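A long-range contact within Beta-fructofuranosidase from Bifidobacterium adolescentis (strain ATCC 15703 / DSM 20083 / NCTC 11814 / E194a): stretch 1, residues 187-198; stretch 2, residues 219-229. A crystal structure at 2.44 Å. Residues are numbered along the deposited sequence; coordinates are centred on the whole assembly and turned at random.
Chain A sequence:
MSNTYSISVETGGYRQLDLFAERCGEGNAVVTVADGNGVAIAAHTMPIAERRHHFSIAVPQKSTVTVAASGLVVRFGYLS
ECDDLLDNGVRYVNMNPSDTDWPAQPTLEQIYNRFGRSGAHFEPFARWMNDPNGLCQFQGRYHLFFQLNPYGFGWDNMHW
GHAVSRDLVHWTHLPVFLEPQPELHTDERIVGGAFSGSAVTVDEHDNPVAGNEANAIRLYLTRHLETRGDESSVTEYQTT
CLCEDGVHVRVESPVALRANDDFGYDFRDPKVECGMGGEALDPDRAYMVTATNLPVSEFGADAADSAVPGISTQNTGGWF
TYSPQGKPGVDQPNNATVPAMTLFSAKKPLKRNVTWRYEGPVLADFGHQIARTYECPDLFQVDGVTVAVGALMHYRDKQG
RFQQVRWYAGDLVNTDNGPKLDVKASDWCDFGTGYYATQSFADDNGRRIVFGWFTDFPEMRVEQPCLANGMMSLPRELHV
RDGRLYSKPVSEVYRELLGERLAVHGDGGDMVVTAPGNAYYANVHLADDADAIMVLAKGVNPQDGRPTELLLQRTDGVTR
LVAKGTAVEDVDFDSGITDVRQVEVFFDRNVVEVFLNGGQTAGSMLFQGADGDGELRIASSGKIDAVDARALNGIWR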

# COMPACT_ATOMS: atom_id res chain seq x y z
N ASP A 187 -27.05 -4.08 -6.45
CA ASP A 187 -26.98 -5.27 -7.29
C ASP A 187 -25.90 -6.17 -6.69
O ASP A 187 -24.71 -5.89 -6.85
CB ASP A 187 -26.69 -4.91 -8.73
CG ASP A 187 -26.78 -6.10 -9.67
OD1 ASP A 187 -26.91 -7.25 -9.18
OD2 ASP A 187 -26.72 -5.89 -10.90
N GLU A 188 -26.32 -7.24 -6.01
CA GLU A 188 -25.36 -8.13 -5.37
C GLU A 188 -24.61 -9.01 -6.36
O GLU A 188 -23.64 -9.67 -5.96
CB GLU A 188 -26.08 -9.01 -4.34
CG GLU A 188 -26.60 -8.25 -3.14
CD GLU A 188 -27.34 -9.14 -2.16
OE1 GLU A 188 -28.48 -9.55 -2.47
OE2 GLU A 188 -26.77 -9.44 -1.08
N ARG A 189 -25.02 -9.03 -7.63
CA ARG A 189 -24.35 -9.87 -8.61
C ARG A 189 -22.99 -9.32 -9.02
O ARG A 189 -22.19 -10.04 -9.63
CB ARG A 189 -25.22 -10.04 -9.85
CG ARG A 189 -26.58 -10.69 -9.60
CD ARG A 189 -27.47 -10.55 -10.83
NE ARG A 189 -27.68 -9.14 -11.16
CZ ARG A 189 -28.18 -8.70 -12.31
NH1 ARG A 189 -28.52 -9.56 -13.27
NH2 ARG A 189 -28.35 -7.40 -12.51
N ILE A 190 -22.71 -8.05 -8.71
CA ILE A 190 -21.50 -7.41 -9.19
C ILE A 190 -20.61 -7.03 -8.01
O ILE A 190 -21.06 -6.94 -6.87
CB ILE A 190 -21.80 -6.17 -10.06
CG1 ILE A 190 -22.80 -5.24 -9.36
CG2 ILE A 190 -22.36 -6.59 -11.41
CD1 ILE A 190 -23.13 -3.99 -10.14
N VAL A 191 -19.33 -6.83 -8.31
CA VAL A 191 -18.32 -6.46 -7.33
C VAL A 191 -17.32 -5.54 -8.02
O VAL A 191 -17.09 -5.65 -9.23
CB VAL A 191 -17.63 -7.71 -6.72
CG1 VAL A 191 -16.83 -8.46 -7.78
CG2 VAL A 191 -16.75 -7.33 -5.54
N GLY A 192 -16.74 -4.62 -7.26
CA GLY A 192 -15.75 -3.70 -7.79
C GLY A 192 -15.48 -2.51 -6.90
O GLY A 192 -15.23 -2.67 -5.71
N GLY A 193 -15.51 -1.30 -7.48
CA GLY A 193 -15.39 -0.08 -6.71
C GLY A 193 -14.32 0.84 -7.27
O GLY A 193 -13.91 0.71 -8.43
N ALA A 194 -13.87 1.77 -6.44
CA ALA A 194 -12.84 2.73 -6.82
C ALA A 194 -11.48 2.09 -6.55
O ALA A 194 -10.96 2.15 -5.43
CB ALA A 194 -13.00 4.03 -6.05
N PHE A 195 -10.89 1.49 -7.58
CA PHE A 195 -9.61 0.80 -7.44
C PHE A 195 -8.47 1.82 -7.40
O PHE A 195 -8.68 3.04 -7.34
CB PHE A 195 -9.43 -0.22 -8.56
CG PHE A 195 -10.08 -1.55 -8.28
CD1 PHE A 195 -11.12 -1.65 -7.37
CD2 PHE A 195 -9.65 -2.70 -8.92
CE1 PHE A 195 -11.72 -2.87 -7.11
CE2 PHE A 195 -10.24 -3.92 -8.66
CZ PHE A 195 -11.28 -4.00 -7.75
N SER A 196 -7.24 1.32 -7.45
CA SER A 196 -6.06 2.13 -7.15
C SER A 196 -5.87 3.23 -8.19
O SER A 196 -6.36 3.15 -9.33
CB SER A 196 -4.83 1.24 -7.09
OG SER A 196 -4.80 0.52 -5.86
N GLY A 197 -5.16 4.28 -7.79
CA GLY A 197 -4.91 5.42 -8.65
C GLY A 197 -3.75 6.27 -8.15
O GLY A 197 -3.26 6.09 -7.04
N SER A 198 -3.33 7.20 -9.00
CA SER A 198 -2.20 8.09 -8.75
C SER A 198 -2.67 9.55 -8.75
O SER A 198 -3.83 9.85 -9.00
CB SER A 198 -1.09 7.87 -9.77
OG SER A 198 -1.59 7.99 -11.10
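Stretch 2, residues 219-229: LYLTRHLETRG

Stretch 2 is extended from Leu-219 to Thr-227, in a strand that begins earlier in the chain and runs antiparallel to stretch 1, at 168° to strand 190-193 and, beyond the corner at Ala-194, at a crossing angle of 160° to strand 195-198; the axes approach to 4.6 and 4.5 Å. Leu-219 opens the pairing with a CA-H...O contact, its CA 3.2 Å from Ser-198 O. Tyr-220 pairs with Ser-198 through two hydrogen bonds, Ser-198 N to Tyr-220 O (2.8 Å) and Tyr-220 N to Ser-198 O (3.0 Å). Leu-221 comes so close to Gly-197 (CA to CA 3.7 Å) that a CB on the glycine would clash with Leu-221 CB and Tyr-220 O; Leu-221 CD1 packs on Ala-194 CB at 3.9 Å. At Thr-222 the register slips by one in a beta bulge: Thr-222 N bonds to Ser-196 O (3.0 Å), whereas Thr-222 O accepts from Phe-195 N (2.7 Å). Arg-223 lies beside Ala-194, whose CB sits over one face of the guanidinium, 3.5 Å from Arg-223 NH1. His-224 and Gly-193 exchange hydrogen bonds, N to O, of 3.1 Å in both directions. The His-224 ring runs nearly parallel to that of Phe-195 but slid apart, centroids 4.4 Å apart, which brings His-224 CB over the phenyl face, 3.3 Å from the centroid of the Phe-195 ring. Leu-225 faces Gly-192 and reaches Ile-190, CD1 to CG2 3.8 Å. Glu-226 O accepts from Val-191 N (2.8 Å), while the return bond, Glu-226 N to Val-191 O (2.9 Å), is weak; Glu-226 OE1 also receives His-224 NE2 at 2.9 Å. Thr-227 stands opposite Ile-190, CA to CA 4.4 Å. Past the strand, Arg-228 clamps the turn by bonding through N to Arg-189 O (2.8 Å) and through NE to Glu-188 O (2.9 Å), with Val-191 CG2 over its guanidinium face. Gly-229 makes no contact.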

# COMPACT_ATOMS: atom_id res chain seq x y z
N LEU A 219 -6.49 13.29 -9.70
CA LEU A 219 -6.30 11.87 -9.50
C LEU A 219 -6.72 11.12 -10.75
O LEU A 219 -7.69 11.49 -11.41
CB LEU A 219 -7.10 11.38 -8.29
CG LEU A 219 -6.64 12.18 -7.07
CD1 LEU A 219 -7.80 12.87 -6.39
CD2 LEU A 219 -5.86 11.29 -6.11
N TYR A 220 -5.96 10.08 -11.08
CA TYR A 220 -6.31 9.13 -12.13
C TYR A 220 -6.40 7.76 -11.48
O TYR A 220 -5.43 7.29 -10.88
CB TYR A 220 -5.26 9.12 -13.25
CG TYR A 220 -5.16 10.42 -14.01
CD1 TYR A 220 -5.91 10.63 -15.16
CD2 TYR A 220 -4.31 11.44 -13.60
CE1 TYR A 220 -5.83 11.80 -15.88
CE2 TYR A 220 -4.21 12.63 -14.31
CZ TYR A 220 -4.98 12.80 -15.45
OH TYR A 220 -4.89 13.98 -16.16
N LEU A 221 -7.56 7.12 -11.58
CA LEU A 221 -7.80 5.87 -10.88
C LEU A 221 -8.54 4.88 -11.78
O LEU A 221 -9.05 5.24 -12.84
CB LEU A 221 -8.60 6.09 -9.59
CG LEU A 221 -10.04 6.56 -9.76
CD1 LEU A 221 -10.97 5.84 -8.79
CD2 LEU A 221 -10.14 8.07 -9.58
N THR A 222 -8.59 3.63 -11.32
CA THR A 222 -9.30 2.57 -12.01
C THR A 222 -10.67 2.38 -11.37
O THR A 222 -10.79 2.32 -10.14
CB THR A 222 -8.53 1.25 -11.94
OG1 THR A 222 -7.32 1.38 -12.70
CG2 THR A 222 -9.36 0.10 -12.51
N ARG A 223 -11.70 2.30 -12.21
CA ARG A 223 -13.01 1.83 -11.79
C ARG A 223 -13.15 0.37 -12.22
O ARG A 223 -12.83 0.03 -13.37
CB ARG A 223 -14.14 2.67 -12.40
CG ARG A 223 -14.37 4.00 -11.69
CD ARG A 223 -15.11 3.80 -10.38
NE ARG A 223 -15.16 5.02 -9.60
CZ ARG A 223 -15.64 5.09 -8.36
NH1 ARG A 223 -16.10 4.00 -7.76
NH2 ARG A 223 -15.64 6.25 -7.71
N HIS A 224 -13.61 -0.47 -11.31
CA HIS A 224 -13.72 -1.91 -11.54
C HIS A 224 -15.18 -2.32 -11.45
O HIS A 224 -15.88 -1.95 -10.50
CB HIS A 224 -12.88 -2.69 -10.52
CG HIS A 224 -12.87 -4.17 -10.73
ND1 HIS A 224 -11.83 -4.84 -11.33
CD2 HIS A 224 -13.78 -5.12 -10.40
CE1 HIS A 224 -12.09 -6.13 -11.37
NE2 HIS A 224 -13.28 -6.33 -10.81
N LEU A 225 -15.63 -3.08 -12.44
CA LEU A 225 -16.97 -3.65 -12.46
C LEU A 225 -16.86 -5.10 -12.91
O LEU A 225 -16.31 -5.36 -13.99
CB LEU A 225 -17.91 -2.87 -13.38
CG LEU A 225 -19.22 -3.56 -13.75
CD1 LEU A 225 -20.12 -3.71 -12.53
CD2 LEU A 225 -19.92 -2.79 -14.86
N GLU A 226 -17.38 -6.02 -12.11
CA GLU A 226 -17.22 -7.44 -12.39
C GLU A 226 -18.45 -8.20 -11.91
O GLU A 226 -18.91 -8.01 -10.79
CB GLU A 226 -15.97 -8.00 -11.71
CG GLU A 226 -15.86 -9.52 -11.75
CD GLU A 226 -14.59 -10.03 -11.10
OE1 GLU A 226 -13.83 -9.20 -10.56
OE2 GLU A 226 -14.37 -11.26 -11.12
N THR A 227 -18.97 -9.07 -12.78
CA THR A 227 -20.03 -10.00 -12.39
C THR A 227 -19.40 -11.16 -11.62
O THR A 227 -18.56 -11.89 -12.16
CB THR A 227 -20.76 -10.51 -13.63
OG1 THR A 227 -21.20 -9.40 -14.42
CG2 THR A 227 -21.96 -11.37 -13.24
N ARG A 228 -19.79 -11.31 -10.35
CA ARG A 228 -19.22 -12.34 -9.49
C ARG A 228 -19.29 -13.71 -10.16
O ARG A 228 -20.36 -14.15 -10.60
CB ARG A 228 -19.96 -12.38 -8.15
CG ARG A 228 -19.79 -11.15 -7.28
CD ARG A 228 -20.51 -11.32 -5.95
NE ARG A 228 -20.81 -10.04 -5.31
CZ ARG A 228 -20.01 -9.43 -4.44
NH1 ARG A 228 -18.86 -9.99 -4.09
NH2 ARG A 228 -20.36 -8.26 -3.91
N GLY A 229 -18.14 -14.38 -10.23
CA GLY A 229 -18.06 -15.71 -10.80
C GLY A 229 -17.77 -15.77 -12.28
O GLY A 229 -17.72 -16.87 -12.84
O HOH W 1 -22.86 -12.91 -10.04
O HOH W 2 -21.55 -5.72 -4.50